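Local coordinates for protein 3-oxosteroid 1-dehydrogenase (Sterolibacterium denitrificans, PDB 7P18) that probably oxidises 3-oxosteroids to 3-oxo-Delta(1)-steroids, introducing a ring double bond with the help of a bound FAD cofactor, at residues S15-M20 with G541-A546; A19-A24 with P95-Y100; E99-N102 with Q108-P111; A103-Q108 with R217-E222; A147-A152 with A211-L216. One frame throughout, in Å; residues are numbered along the deposited sequence.

Interaction 1. Residues S15-M20 with G541-A546; sequences SGAGAM and GTLGPA. With FAD (flavin-adenine dinucleotide), chain C.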
# COMPACT_ATOMS: atom_id res chain seq x y z
N SER A 15 -5.53 -1.51 14.50
CA SER A 15 -6.28 -2.62 13.87
C SER A 15 -6.01 -2.67 12.37
O SER A 15 -6.90 -3.09 11.65
CB SER A 15 -7.77 -2.58 14.17
OG SER A 15 -8.34 -1.41 13.61
N GLY A 16 -4.77 -2.40 11.92
CA GLY A 16 -4.38 -2.80 10.56
C GLY A 16 -4.25 -4.31 10.46
O GLY A 16 -4.48 -4.99 11.45
N ALA A 17 -3.88 -4.81 9.31
CA ALA A 17 -3.80 -6.27 9.05
C ALA A 17 -2.72 -6.88 9.96
O ALA A 17 -2.96 -7.97 10.55
CB ALA A 17 -3.53 -6.49 7.60
N GLY A 18 -1.56 -6.25 10.06
CA GLY A 18 -0.45 -6.76 10.91
C GLY A 18 -0.93 -6.94 12.35
O GLY A 18 -0.73 -8.03 12.95
N ALA A 19 -1.60 -5.93 12.89
CA ALA A 19 -2.11 -5.93 14.28
C ALA A 19 -3.14 -7.05 14.47
O ALA A 19 -3.01 -7.77 15.47
CB ALA A 19 -2.68 -4.56 14.62
N MET A 20 -4.11 -7.19 13.57
CA MET A 20 -5.19 -8.18 13.75
C MET A 20 -4.63 -9.60 13.58
O MET A 20 -5.06 -10.52 14.34
CB MET A 20 -6.34 -7.87 12.79
CG MET A 20 -7.09 -6.55 13.15
SD MET A 20 -8.75 -6.45 12.34
CE MET A 20 -8.28 -5.97 10.68
N GLY A 541 4.90 -5.69 -0.62
CA GLY A 541 6.14 -5.41 0.10
C GLY A 541 5.95 -4.57 1.35
O GLY A 541 6.93 -4.45 2.08
N THR A 542 4.73 -4.08 1.69
CA THR A 542 4.47 -3.44 3.02
C THR A 542 3.61 -4.40 3.88
O THR A 542 3.87 -4.50 5.07
CB THR A 542 3.82 -2.03 2.93
OG1 THR A 542 2.40 -2.10 2.90
CG2 THR A 542 4.27 -1.30 1.70
N LEU A 543 2.57 -4.98 3.33
CA LEU A 543 1.67 -5.85 4.09
C LEU A 543 2.30 -7.22 4.40
O LEU A 543 1.98 -7.77 5.47
CB LEU A 543 0.36 -6.00 3.34
CG LEU A 543 -0.51 -4.74 3.28
CD1 LEU A 543 -1.67 -4.99 2.32
CD2 LEU A 543 -1.08 -4.38 4.64
N GLY A 544 3.09 -7.80 3.50
CA GLY A 544 3.83 -9.04 3.80
C GLY A 544 4.62 -8.87 5.08
O GLY A 544 4.47 -9.64 6.04
N PRO A 545 5.48 -7.84 5.15
CA PRO A 545 6.23 -7.56 6.37
C PRO A 545 5.36 -7.29 7.60
O PRO A 545 5.72 -7.77 8.67
CB PRO A 545 7.12 -6.39 5.97
CG PRO A 545 7.37 -6.65 4.48
CD PRO A 545 5.99 -7.07 4.01
N ALA A 546 4.27 -6.54 7.44
CA ALA A 546 3.40 -6.19 8.60
C ALA A 546 2.87 -7.49 9.20
O ALA A 546 3.01 -7.71 10.43
CB ALA A 546 2.26 -5.26 8.17
PA FAD C . -2.62 0.62 9.02
O1A FAD C . -3.15 -0.43 8.10
O2A FAD C . -2.93 2.01 8.55
O5B FAD C . -3.26 0.35 10.44
C5B FAD C . -2.89 1.23 11.55
C4B FAD C . -4.09 1.39 12.43
O4B FAD C . -3.67 1.97 13.69
C3B FAD C . -5.20 2.32 11.88
O3B FAD C . -6.48 1.70 11.95
C2B FAD C . -5.10 3.56 12.78
O2B FAD C . -6.31 4.30 12.84
C1B FAD C . -4.59 2.95 14.09
N9A FAD C . -3.94 3.90 14.99
C8A FAD C . -3.19 5.00 14.69
N7A FAD C . -2.84 5.70 15.77
C5A FAD C . -3.36 4.97 16.83
C6A FAD C . -3.33 5.16 18.23
N6A FAD C . -2.79 6.23 18.83
N1A FAD C . -3.96 4.24 19.00
C2A FAD C . -4.54 3.20 18.40
N3A FAD C . -4.70 2.95 17.09
C4A FAD C . -4.05 3.87 16.36
N1 FAD C . 0.78 -2.40 0.58
C2 FAD C . 0.98 -3.70 0.24
O2 FAD C . 1.94 -4.34 0.71
N3 FAD C . 0.16 -4.34 -0.59
C4 FAD C . -0.78 -3.68 -1.35
O4 FAD C . -1.58 -4.35 -2.01
C4X FAD C . -1.02 -2.31 -1.06
N5 FAD C . -1.94 -1.65 -1.74
C5X FAD C . -2.19 -0.35 -1.37
C6 FAD C . -3.24 0.35 -2.02
C7 FAD C . -3.63 1.62 -1.60
C7M FAD C . -4.77 2.34 -2.29
C8 FAD C . -3.01 2.18 -0.47
C8M FAD C . -3.44 3.55 0.03
C9 FAD C . -1.94 1.54 0.11
C9A FAD C . -1.54 0.25 -0.28
N10 FAD C . -0.46 -0.43 0.32
C10 FAD C . -0.19 -1.75 -0.03
C1' FAD C . 0.22 0.12 1.49
C2' FAD C . -0.41 -0.47 2.78
O2' FAD C . -1.82 -0.30 2.83
C3' FAD C . 0.22 0.10 4.06
O3' FAD C . 1.63 0.27 3.93
C4' FAD C . -0.13 -0.77 5.26
O4' FAD C . -1.54 -0.92 5.30
C5' FAD C . 0.38 -0.23 6.58
O5' FAD C . -0.13 -1.12 7.59
P FAD C . -0.01 -0.73 9.13
O1P FAD C . -0.66 -1.86 9.80
O2P FAD C . 1.32 -0.26 9.50
O3P FAD C . -1.03 0.55 9.25
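Gly18 and Ala546 bring the first turns of two helices together beside the FAD: Gly18 CA lies 3.6 Å from Ala546 O, a close approach possible because no side chain stands between the backbones. Beside them Leu543 fills the angle between helix and flavin. Its CG lies opposite the carbonyl carbon and next to the backbone N (chi1 -69°), which lays the side chain over one face of the pyrimidine ring. Its CB is 3.5 Å from FAD O2, and CG is 3.5 Å from FAD C2. At the tip the branches part: CD1 reaches FAD N3 at 3.5 Å, whereas CD2 turns to the ribityl chain near O4' and meets Ala17 CB at 4.4 Å. Thr542 works at the N1 edge of the ring. Its OG1 donates to FAD N1 at 2.8 Å and accepts from FAD O3' at 2.7 Å, tying isoalloxazine to ribityl through one hydroxyl. FAD O2 takes two backbone donors, Thr542 N and, almost straight, Leu543 N (2.8 Å, 171°). On 15-20, Gly16 occupies the N-cap of helix 17-28 and lets the pyrophosphate come down on the bare backbone, consistent with a Rossmann-type glycine motif; Ser15 OG bonds to Glu37, an FAD ligand. Each helix thus begins at the cofactor, 17-28 at the pyrophosphate and 543-559 at the pyrimidine end of the flavin. Donors gathered at N1 and O2 beside a helix N-terminus would probably stabilise negative charge that builds up there when the flavin is reduced.

Interaction 2. Residues A19-A24 with P95-Y100; sequences AMLAAA and PQMVEY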
# COMPACT_ATOMS: atom_id res chain seq x y z
N ALA A 19 -1.60 -5.93 12.89
CA ALA A 19 -2.11 -5.93 14.28
C ALA A 19 -3.14 -7.05 14.47
O ALA A 19 -3.01 -7.77 15.47
CB ALA A 19 -2.68 -4.56 14.62
N MET A 20 -4.11 -7.19 13.57
CA MET A 20 -5.19 -8.18 13.75
C MET A 20 -4.63 -9.60 13.58
O MET A 20 -5.06 -10.52 14.34
CB MET A 20 -6.34 -7.87 12.79
CG MET A 20 -7.09 -6.55 13.15
SD MET A 20 -8.75 -6.45 12.34
CE MET A 20 -8.28 -5.97 10.68
N LEU A 21 -3.69 -9.80 12.63
CA LEU A 21 -3.00 -11.11 12.43
C LEU A 21 -2.26 -11.48 13.72
O LEU A 21 -2.44 -12.62 14.20
CB LEU A 21 -2.05 -11.03 11.23
CG LEU A 21 -1.43 -12.35 10.72
CD1 LEU A 21 -0.30 -12.80 11.62
CD2 LEU A 21 -2.46 -13.44 10.60
N ALA A 22 -1.47 -10.56 14.27
CA ALA A 22 -0.70 -10.80 15.51
C ALA A 22 -1.68 -11.20 16.62
O ALA A 22 -1.38 -12.15 17.38
CB ALA A 22 0.15 -9.61 15.87
N ALA A 23 -2.82 -10.51 16.70
CA ALA A 23 -3.86 -10.77 17.73
C ALA A 23 -4.41 -12.20 17.58
O ALA A 23 -4.50 -12.92 18.62
CB ALA A 23 -4.96 -9.72 17.62
N ALA A 24 -4.76 -12.61 16.38
CA ALA A 24 -5.34 -13.95 16.13
C ALA A 24 -4.28 -15.01 16.48
O ALA A 24 -4.62 -16.05 17.10
CB ALA A 24 -5.78 -14.07 14.70
N PRO A 95 6.00 -17.50 4.38
CA PRO A 95 5.18 -18.62 3.93
C PRO A 95 4.38 -19.29 5.05
O PRO A 95 3.24 -19.76 4.81
CB PRO A 95 6.19 -19.63 3.32
CG PRO A 95 7.47 -18.82 3.11
CD PRO A 95 7.44 -17.64 4.05
N GLN A 96 4.96 -19.33 6.24
CA GLN A 96 4.30 -19.96 7.42
C GLN A 96 3.09 -19.13 7.83
O GLN A 96 2.04 -19.73 8.16
CB GLN A 96 5.29 -20.12 8.55
CG GLN A 96 6.42 -21.10 8.27
CD GLN A 96 7.30 -21.21 9.50
OE1 GLN A 96 7.19 -20.39 10.40
NE2 GLN A 96 8.21 -22.15 9.49
N MET A 97 3.22 -17.81 7.75
CA MET A 97 2.12 -16.85 8.11
C MET A 97 0.96 -17.05 7.13
O MET A 97 -0.16 -17.19 7.60
CB MET A 97 2.64 -15.41 8.15
CG MET A 97 1.53 -14.35 8.39
SD MET A 97 0.69 -13.91 6.87
CE MET A 97 1.97 -13.08 5.93
N VAL A 98 1.20 -17.16 5.82
CA VAL A 98 0.08 -17.36 4.86
C VAL A 98 -0.53 -18.75 5.03
O VAL A 98 -1.78 -18.88 4.96
CB VAL A 98 0.50 -17.06 3.42
CG1 VAL A 98 -0.51 -17.52 2.38
CG2 VAL A 98 0.74 -15.56 3.31
N GLU A 99 0.28 -19.79 5.24
CA GLU A 99 -0.30 -21.15 5.46
C GLU A 99 -1.17 -21.13 6.72
O GLU A 99 -2.20 -21.82 6.71
CB GLU A 99 0.78 -22.22 5.61
CG GLU A 99 1.40 -22.60 4.30
CD GLU A 99 2.38 -23.76 4.42
OE1 GLU A 99 2.17 -24.65 5.26
OE2 GLU A 99 3.30 -23.79 3.63
N TYR A 100 -0.76 -20.39 7.74
CA TYR A 100 -1.49 -20.24 9.01
C TYR A 100 -2.84 -19.59 8.73
O TYR A 100 -3.86 -20.11 9.23
CB TYR A 100 -0.70 -19.43 10.04
CG TYR A 100 -1.54 -18.91 11.19
CD1 TYR A 100 -2.10 -19.75 12.12
CD2 TYR A 100 -1.81 -17.55 11.30
CE1 TYR A 100 -2.93 -19.28 13.13
CE2 TYR A 100 -2.62 -17.06 12.31
CZ TYR A 100 -3.17 -17.91 13.24
OH TYR A 100 -3.96 -17.38 14.24
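Leu21 spreads its two methyl branches over two residues of helix 84-104, CD1 meeting Met97 CG at 4.0 Å and CD2 meeting Tyr100 CE2 at 4.0 Å. The short helical segments pass at 73° with their axes 12.1 Å apart, too far for backbone to approach backbone, so long side chains must bridge the gap. Leu21 does so with CG opposite its backbone N (chi1 -170°), and CD2 arrives at the edge of the tyrosine ring, near its plane. Tyr100 runs the other way, past Leu21, until its hydroxyl comes beside the last turn of 19-24: OH is 3.8 Å from Ala24 CB and 3.2 Å from Ala24 O. The polar partner of that hydroxyl is one turn further along, where it is hydrogen-bonded to Asp28 OD2, and Arg25 forms a cation-pi contact with the ring. This cluster is the close part of the contact, and it is buried. Met547 and Phe551 of helix 543-559 also pack on Leu21, and Met547 on Met97 too, while Met105 covers Ala24 and Tyr100 from another direction. The loose side lies on the far face of helix 84-104, where Gln96 and Glu99 are exposed and take no part in the contact with 19-24. Helix 17-28, which begins at the FAD pyrophosphate, is thereby joined to helix 84-104. The chemistry is mainly apolar, with one polar end: the phenol passes along apolar side chains and places its hydroxyl at the carboxylate of Asp28, which probably fixes how far the ring reaches.

Interaction 3. Residues E99-N102 with Q108-P111; sequences EYIN and QYFP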
# COMPACT_ATOMS: atom_id res chain seq x y z
N GLU A 99 0.28 -19.79 5.24
CA GLU A 99 -0.30 -21.15 5.46
C GLU A 99 -1.17 -21.13 6.72
O GLU A 99 -2.20 -21.82 6.71
CB GLU A 99 0.78 -22.22 5.61
CG GLU A 99 1.40 -22.60 4.30
CD GLU A 99 2.38 -23.76 4.42
OE1 GLU A 99 2.17 -24.65 5.26
OE2 GLU A 99 3.30 -23.79 3.63
N TYR A 100 -0.76 -20.39 7.74
CA TYR A 100 -1.49 -20.24 9.01
C TYR A 100 -2.84 -19.59 8.73
O TYR A 100 -3.86 -20.11 9.23
CB TYR A 100 -0.70 -19.43 10.04
CG TYR A 100 -1.54 -18.91 11.19
CD1 TYR A 100 -2.10 -19.75 12.12
CD2 TYR A 100 -1.81 -17.55 11.30
CE1 TYR A 100 -2.93 -19.28 13.13
CE2 TYR A 100 -2.62 -17.06 12.31
CZ TYR A 100 -3.17 -17.91 13.24
OH TYR A 100 -3.96 -17.38 14.24
N ILE A 101 -2.86 -18.48 7.99
CA ILE A 101 -4.15 -17.84 7.59
C ILE A 101 -5.02 -18.90 6.90
O ILE A 101 -6.19 -19.07 7.31
CB ILE A 101 -3.94 -16.62 6.69
CG1 ILE A 101 -3.30 -15.46 7.46
CG2 ILE A 101 -5.27 -16.24 6.08
CD1 ILE A 101 -3.00 -14.23 6.64
N ASN A 102 -4.50 -19.56 5.86
CA ASN A 102 -5.31 -20.43 4.98
C ASN A 102 -5.89 -21.61 5.78
O ASN A 102 -7.04 -21.97 5.49
CB ASN A 102 -4.52 -20.90 3.77
CG ASN A 102 -4.32 -19.83 2.74
OD1 ASN A 102 -4.92 -18.75 2.84
ND2 ASN A 102 -3.41 -20.10 1.81
N GLN A 108 -8.73 -16.54 2.61
CA GLN A 108 -7.84 -17.41 1.79
C GLN A 108 -6.97 -16.51 0.89
O GLN A 108 -7.52 -15.61 0.22
CB GLN A 108 -8.67 -18.43 0.99
CG GLN A 108 -9.52 -19.37 1.85
CD GLN A 108 -8.69 -20.35 2.64
OE1 GLN A 108 -7.86 -21.06 2.05
NE2 GLN A 108 -8.82 -20.33 3.96
N TYR A 109 -5.65 -16.77 0.86
CA TYR A 109 -4.65 -16.14 -0.02
C TYR A 109 -4.26 -17.12 -1.12
O TYR A 109 -4.08 -18.32 -0.80
CB TYR A 109 -3.41 -15.66 0.74
CG TYR A 109 -3.57 -14.24 1.23
CD1 TYR A 109 -4.22 -13.95 2.42
CD2 TYR A 109 -3.15 -13.18 0.45
CE1 TYR A 109 -4.46 -12.65 2.84
CE2 TYR A 109 -3.34 -11.86 0.87
CZ TYR A 109 -4.01 -11.60 2.04
OH TYR A 109 -4.23 -10.30 2.45
N PHE A 110 -4.05 -16.62 -2.32
CA PHE A 110 -3.55 -17.40 -3.48
C PHE A 110 -2.59 -16.52 -4.27
O PHE A 110 -2.64 -15.29 -4.16
CB PHE A 110 -4.72 -17.91 -4.34
CG PHE A 110 -5.52 -16.81 -5.00
CD1 PHE A 110 -6.49 -16.11 -4.29
CD2 PHE A 110 -5.30 -16.46 -6.30
CE1 PHE A 110 -7.22 -15.09 -4.89
CE2 PHE A 110 -6.00 -15.43 -6.90
CZ PHE A 110 -6.98 -14.76 -6.21
N PRO A 111 -1.71 -17.10 -5.10
CA PRO A 111 -0.71 -16.30 -5.81
C PRO A 111 -1.29 -15.51 -6.98
O PRO A 111 -2.21 -15.99 -7.64
CB PRO A 111 0.31 -17.33 -6.37
CG PRO A 111 0.01 -18.59 -5.56
CD PRO A 111 -1.50 -18.55 -5.32
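The end of helix 84-104 and the start of strand 109-111 lie close, the CA atoms of Asn102 and Gln108 5.1 Å apart; five residues, the last two of the helix and three of loop, lie between them. Asn102 reads the strand backbone through its carboxamide. OD1 accepts from Tyr109 N at 2.9 Å and nearly straight (172°), the donor somewhat tilted from the carbonyl plane, while ND2 gives a longer and more bent bond of 3.2 Å (140°) to a lone pair of Tyr109 O. One amide group thus takes both backbone polar atoms of a single residue, as a neighbouring strand would. Gln108 answers in the opposite direction: its chain folds back at chi2, and NE2 donates to Asn102 O at 2.9 Å and 176°, in the plane of both groups. Three bonds therefore tie the last helical turn to the strand. Beside these bonds Ile101 CD1 touches Tyr109 CE1 loosely, at 4.4 Å. Strand 109-111 is paired antiparallel with strand 131-138, Gln108 bonding to Met135 and Phe110 to Glu133; Tyr109 OH bonds to Gly51 O, and Ile101 also packs on Leu21 of helix 17-28.

Interaction 4. Residues A103-Q108 with R217-E222; sequences ANMTLQ and RHALLE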
# COMPACT_ATOMS: atom_id res chain seq x y z
N ALA A 103 -5.17 -22.14 6.76
CA ALA A 103 -5.59 -23.34 7.52
C ALA A 103 -6.53 -22.93 8.66
O ALA A 103 -7.30 -23.76 9.09
CB ALA A 103 -4.39 -24.10 8.04
N ASN A 104 -6.50 -21.68 9.14
CA ASN A 104 -7.18 -21.34 10.41
C ASN A 104 -8.21 -20.20 10.25
O ASN A 104 -8.70 -19.76 11.29
CB ASN A 104 -6.14 -21.03 11.48
CG ASN A 104 -5.28 -22.24 11.76
OD1 ASN A 104 -5.72 -23.13 12.46
ND2 ASN A 104 -4.08 -22.30 11.19
N MET A 105 -8.53 -19.80 9.02
CA MET A 105 -9.42 -18.64 8.76
C MET A 105 -10.26 -18.89 7.52
O MET A 105 -9.82 -19.68 6.64
CB MET A 105 -8.60 -17.35 8.58
CG MET A 105 -7.72 -17.02 9.81
SD MET A 105 -6.94 -15.37 9.63
CE MET A 105 -5.91 -15.32 11.08
N THR A 106 -11.41 -18.22 7.42
CA THR A 106 -12.25 -18.22 6.21
C THR A 106 -11.51 -17.46 5.11
O THR A 106 -11.57 -17.85 3.92
CB THR A 106 -13.67 -17.69 6.50
OG1 THR A 106 -14.22 -18.58 7.47
CG2 THR A 106 -14.58 -17.72 5.29
N LEU A 107 -10.80 -16.40 5.49
CA LEU A 107 -9.89 -15.65 4.58
C LEU A 107 -8.91 -16.64 3.92
O LEU A 107 -8.38 -17.48 4.65
CB LEU A 107 -9.15 -14.62 5.44
CG LEU A 107 -8.09 -13.79 4.74
CD1 LEU A 107 -8.72 -12.95 3.63
CD2 LEU A 107 -7.40 -12.91 5.78
N GLN A 108 -8.73 -16.54 2.61
CA GLN A 108 -7.84 -17.41 1.79
C GLN A 108 -6.97 -16.51 0.89
O GLN A 108 -7.52 -15.61 0.22
CB GLN A 108 -8.67 -18.43 0.99
CG GLN A 108 -9.52 -19.37 1.85
CD GLN A 108 -8.69 -20.35 2.64
OE1 GLN A 108 -7.86 -21.06 2.05
NE2 GLN A 108 -8.82 -20.33 3.96
N ARG A 217 -10.89 -9.50 10.70
CA ARG A 217 -11.88 -9.11 11.74
C ARG A 217 -12.69 -10.35 12.11
O ARG A 217 -12.90 -10.59 13.29
CB ARG A 217 -12.78 -7.97 11.29
CG ARG A 217 -13.76 -7.55 12.37
CD ARG A 217 -13.06 -6.81 13.48
NE ARG A 217 -13.87 -6.49 14.65
CZ ARG A 217 -14.10 -7.31 15.67
NH1 ARG A 217 -13.65 -8.55 15.69
NH2 ARG A 217 -14.84 -6.88 16.68
N HIS A 218 -13.12 -11.11 11.12
CA HIS A 218 -13.91 -12.35 11.29
C HIS A 218 -13.14 -13.36 12.15
O HIS A 218 -13.71 -13.91 13.07
CB HIS A 218 -14.30 -12.92 9.94
CG HIS A 218 -15.11 -14.17 10.07
ND1 HIS A 218 -16.45 -14.15 10.45
CD2 HIS A 218 -14.77 -15.47 9.89
CE1 HIS A 218 -16.90 -15.40 10.49
NE2 HIS A 218 -15.89 -16.22 10.17
N ALA A 219 -11.84 -13.55 11.89
CA ALA A 219 -10.95 -14.41 12.69
C ALA A 219 -10.96 -13.98 14.16
O ALA A 219 -11.01 -14.85 15.04
CB ALA A 219 -9.54 -14.39 12.14
N LEU A 220 -10.92 -12.68 14.45
CA LEU A 220 -10.94 -12.17 15.83
C LEU A 220 -12.34 -12.46 16.43
O LEU A 220 -12.41 -12.82 17.63
CB LEU A 220 -10.58 -10.69 15.85
CG LEU A 220 -9.16 -10.35 15.40
CD1 LEU A 220 -8.89 -8.86 15.62
CD2 LEU A 220 -8.12 -11.21 16.13
N LEU A 221 -13.39 -12.34 15.63
CA LEU A 221 -14.78 -12.56 16.11
C LEU A 221 -14.94 -14.01 16.54
O LEU A 221 -15.40 -14.24 17.64
CB LEU A 221 -15.77 -12.23 15.01
CG LEU A 221 -16.23 -10.79 14.92
CD1 LEU A 221 -17.12 -10.61 13.71
CD2 LEU A 221 -16.95 -10.37 16.20
N GLU A 222 -14.52 -14.95 15.70
CA GLU A 222 -14.56 -16.41 15.99
C GLU A 222 -13.80 -16.72 17.27
O GLU A 222 -14.24 -17.62 17.99
CB GLU A 222 -13.98 -17.20 14.83
CG GLU A 222 -14.87 -17.11 13.63
CD GLU A 222 -14.78 -18.29 12.69
OE1 GLU A 222 -13.65 -18.75 12.43
OE2 GLU A 222 -15.85 -18.76 12.25
O HOH W 1 -11.26 -18.18 12.00
O HOH W 2 -13.43 -19.86 10.06
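Met105 lies against Ala219, its SD 3.7 Å and its CE 3.9 Å from Ala219 CB, so an extended thioether passes over one methyl on helix 208-222. Next to it, Thr106 comes near the ring of His218 at an oblique angle, OG1 lying 4.0 Å from NE2. Two waters complete this first shell. Water 1 donates to Asn104 O (3.1 Å) and to Glu222 OE1 (2.5 Å, short); water 2 donates to the same Glu222 OE1 at 2.6 Å and pairs with Thr106 OG1 at 3.0 Å. Through the two waters one carboxylate oxygen is linked to Asn104 O and Thr106 OG1. Further out, Arg223 spans the contact, NH2 on Asn104 O and NH1 on Ala219 O. Gln108 NE2, bonded to Asn102 O, also makes a weak bond of 2.9 Å to Met105 O, and His218 ND1 is weakly bonded to Leu141 O. Leu21 of helix 17-28 and Leu216 of helix 208-222 pack on Met105 from within. The contact thus grades from sulfur and methyl on the buried side to water and charge at the surface, where Glu222, taking two water donors, is probably ionised.

Interaction 5. Residues A147-A152 with A211-L216; sequences ANLRMA and AMAAGL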
# COMPACT_ATOMS: atom_id res chain seq x y z
N ALA A 147 -20.64 -2.98 9.91
CA ALA A 147 -20.90 -1.52 10.03
C ALA A 147 -19.61 -0.77 10.38
O ALA A 147 -19.52 0.42 10.05
CB ALA A 147 -21.98 -1.26 11.07
N ASN A 148 -18.63 -1.44 11.00
CA ASN A 148 -17.40 -0.81 11.54
C ASN A 148 -16.16 -1.09 10.66
O ASN A 148 -15.06 -0.61 11.04
CB ASN A 148 -17.19 -1.25 12.98
CG ASN A 148 -18.33 -0.82 13.88
OD1 ASN A 148 -18.79 0.33 13.78
ND2 ASN A 148 -18.74 -1.71 14.77
N LEU A 149 -16.31 -1.76 9.52
CA LEU A 149 -15.21 -1.96 8.54
C LEU A 149 -14.89 -0.62 7.86
O LEU A 149 -15.84 0.06 7.36
CB LEU A 149 -15.62 -3.02 7.51
CG LEU A 149 -14.69 -3.24 6.31
CD1 LEU A 149 -13.32 -3.74 6.73
CD2 LEU A 149 -15.31 -4.23 5.34
N ARG A 150 -13.61 -0.25 7.83
CA ARG A 150 -13.15 0.88 6.97
C ARG A 150 -13.38 0.48 5.52
O ARG A 150 -12.83 -0.57 5.11
CB ARG A 150 -11.69 1.26 7.22
CG ARG A 150 -11.25 2.49 6.43
CD ARG A 150 -9.96 3.08 6.96
NE ARG A 150 -10.09 3.51 8.35
CZ ARG A 150 -10.64 4.68 8.72
NH1 ARG A 150 -11.10 5.51 7.79
NH2 ARG A 150 -10.76 4.99 10.00
N MET A 151 -14.21 1.21 4.76
CA MET A 151 -14.71 0.69 3.46
C MET A 151 -13.74 1.03 2.35
O MET A 151 -13.07 2.09 2.39
CB MET A 151 -16.11 1.21 3.14
CG MET A 151 -17.15 0.76 4.15
SD MET A 151 -17.44 -1.02 4.28
CE MET A 151 -17.83 -1.42 2.59
N ALA A 152 -13.66 0.14 1.38
CA ALA A 152 -12.83 0.26 0.16
C ALA A 152 -13.16 1.59 -0.52
O ALA A 152 -14.35 1.98 -0.59
CB ALA A 152 -13.06 -0.92 -0.76
N ALA A 211 -11.15 -7.36 1.65
CA ALA A 211 -11.28 -8.81 1.96
C ALA A 211 -10.34 -9.17 3.10
O ALA A 211 -10.71 -9.87 4.02
CB ALA A 211 -11.00 -9.66 0.75
N MET A 212 -9.12 -8.65 3.04
CA MET A 212 -8.08 -8.92 4.06
C MET A 212 -8.57 -8.44 5.44
O MET A 212 -8.55 -9.23 6.39
CB MET A 212 -6.78 -8.22 3.65
CG MET A 212 -5.66 -8.39 4.63
SD MET A 212 -4.19 -7.55 4.04
CE MET A 212 -4.70 -5.85 4.23
N ALA A 213 -9.01 -7.18 5.55
CA ALA A 213 -9.44 -6.58 6.82
C ALA A 213 -10.73 -7.24 7.32
O ALA A 213 -10.81 -7.55 8.53
CB ALA A 213 -9.59 -5.08 6.67
N ALA A 214 -11.69 -7.50 6.45
CA ALA A 214 -12.94 -8.22 6.83
C ALA A 214 -12.59 -9.61 7.35
O ALA A 214 -13.09 -10.01 8.44
CB ALA A 214 -13.82 -8.34 5.61
N GLY A 215 -11.77 -10.34 6.58
CA GLY A 215 -11.37 -11.73 6.96
C GLY A 215 -10.65 -11.77 8.29
O GLY A 215 -10.94 -12.66 9.09
N LEU A 216 -9.74 -10.82 8.57
CA LEU A 216 -8.99 -10.81 9.85
C LEU A 216 -9.95 -10.41 10.98
O LEU A 216 -9.87 -10.98 12.09
CB LEU A 216 -7.78 -9.89 9.75
CG LEU A 216 -6.67 -10.40 8.82
CD1 LEU A 216 -5.65 -9.29 8.55
CD2 LEU A 216 -5.98 -11.60 9.45
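Leu149 and Ala214 are the nearest backbone neighbours, CA to CA 6.9 Å, where an extended run leaving a 3-10 turn crosses the side of helix 208-222. Within this FAD-binding domain of Rossmann type, that helix lies next to helix 17-28, and the run 147-152 packs on the flank formed by Ala213 and Ala214. From Leu149 onward the chain is stretched (psi 130° at Leu149, 119° at Arg150) and makes no hydrogen bond to segment 211-216. Its path is fixed by neighbours: Asn148 and Arg150 share backbone bonds with Tyr42, while Asn210, just before the helical segment, donates from ND2 to Arg150 O and accepts a weak bond from Ala152 N at OD1. Between these polar ties Leu149 alone reaches across. Its CG stands opposite the backbone N (chi1 172°), which carries both methyls to the helix. CD1 settles on Ala213, 4.0 Å from its CB, and lies 4.1 Å from Ala214 N, so this branch rests partly on a small side chain and partly on the helix backbone. The small alanine side chains let Leu149 come close to that backbone. Around the same helix, Ala213 also touches Ala47 of helix 44-47, Ala214 meets Phe137 of strand 131-138, and Leu216 packs on Ala17. All three residues in the contact are buried, and the side chains meet only by apolar packing. The second branch is the looser one: Leu149 CD2 stays 4.4 Å from Ala214 CB.

Helix 17-28 carries interactions 1 and 2 on neighbouring turns, helix 84-104 serves interactions 2, 3 and 4, and helix 208-222 serves 4 and 5. Interactions 1, 2 and 5 are buried, and their protein-to-protein contacts are mainly apolar; the polar work of interaction 1 is spent on FAD. Interactions 3 and 4 are partly buried, the former held by direct amide bonds and the latter edged by water and a carboxylate. Leu216 packs on Ala17 and Leu21, so interactions 1, 2 and 5 share one core, which Ile101, the buried side of interaction 3, meets at Leu21. Gln108, just before strand 109-111, belongs to segments of both interactions 3 and 4 but bonds across only in 3.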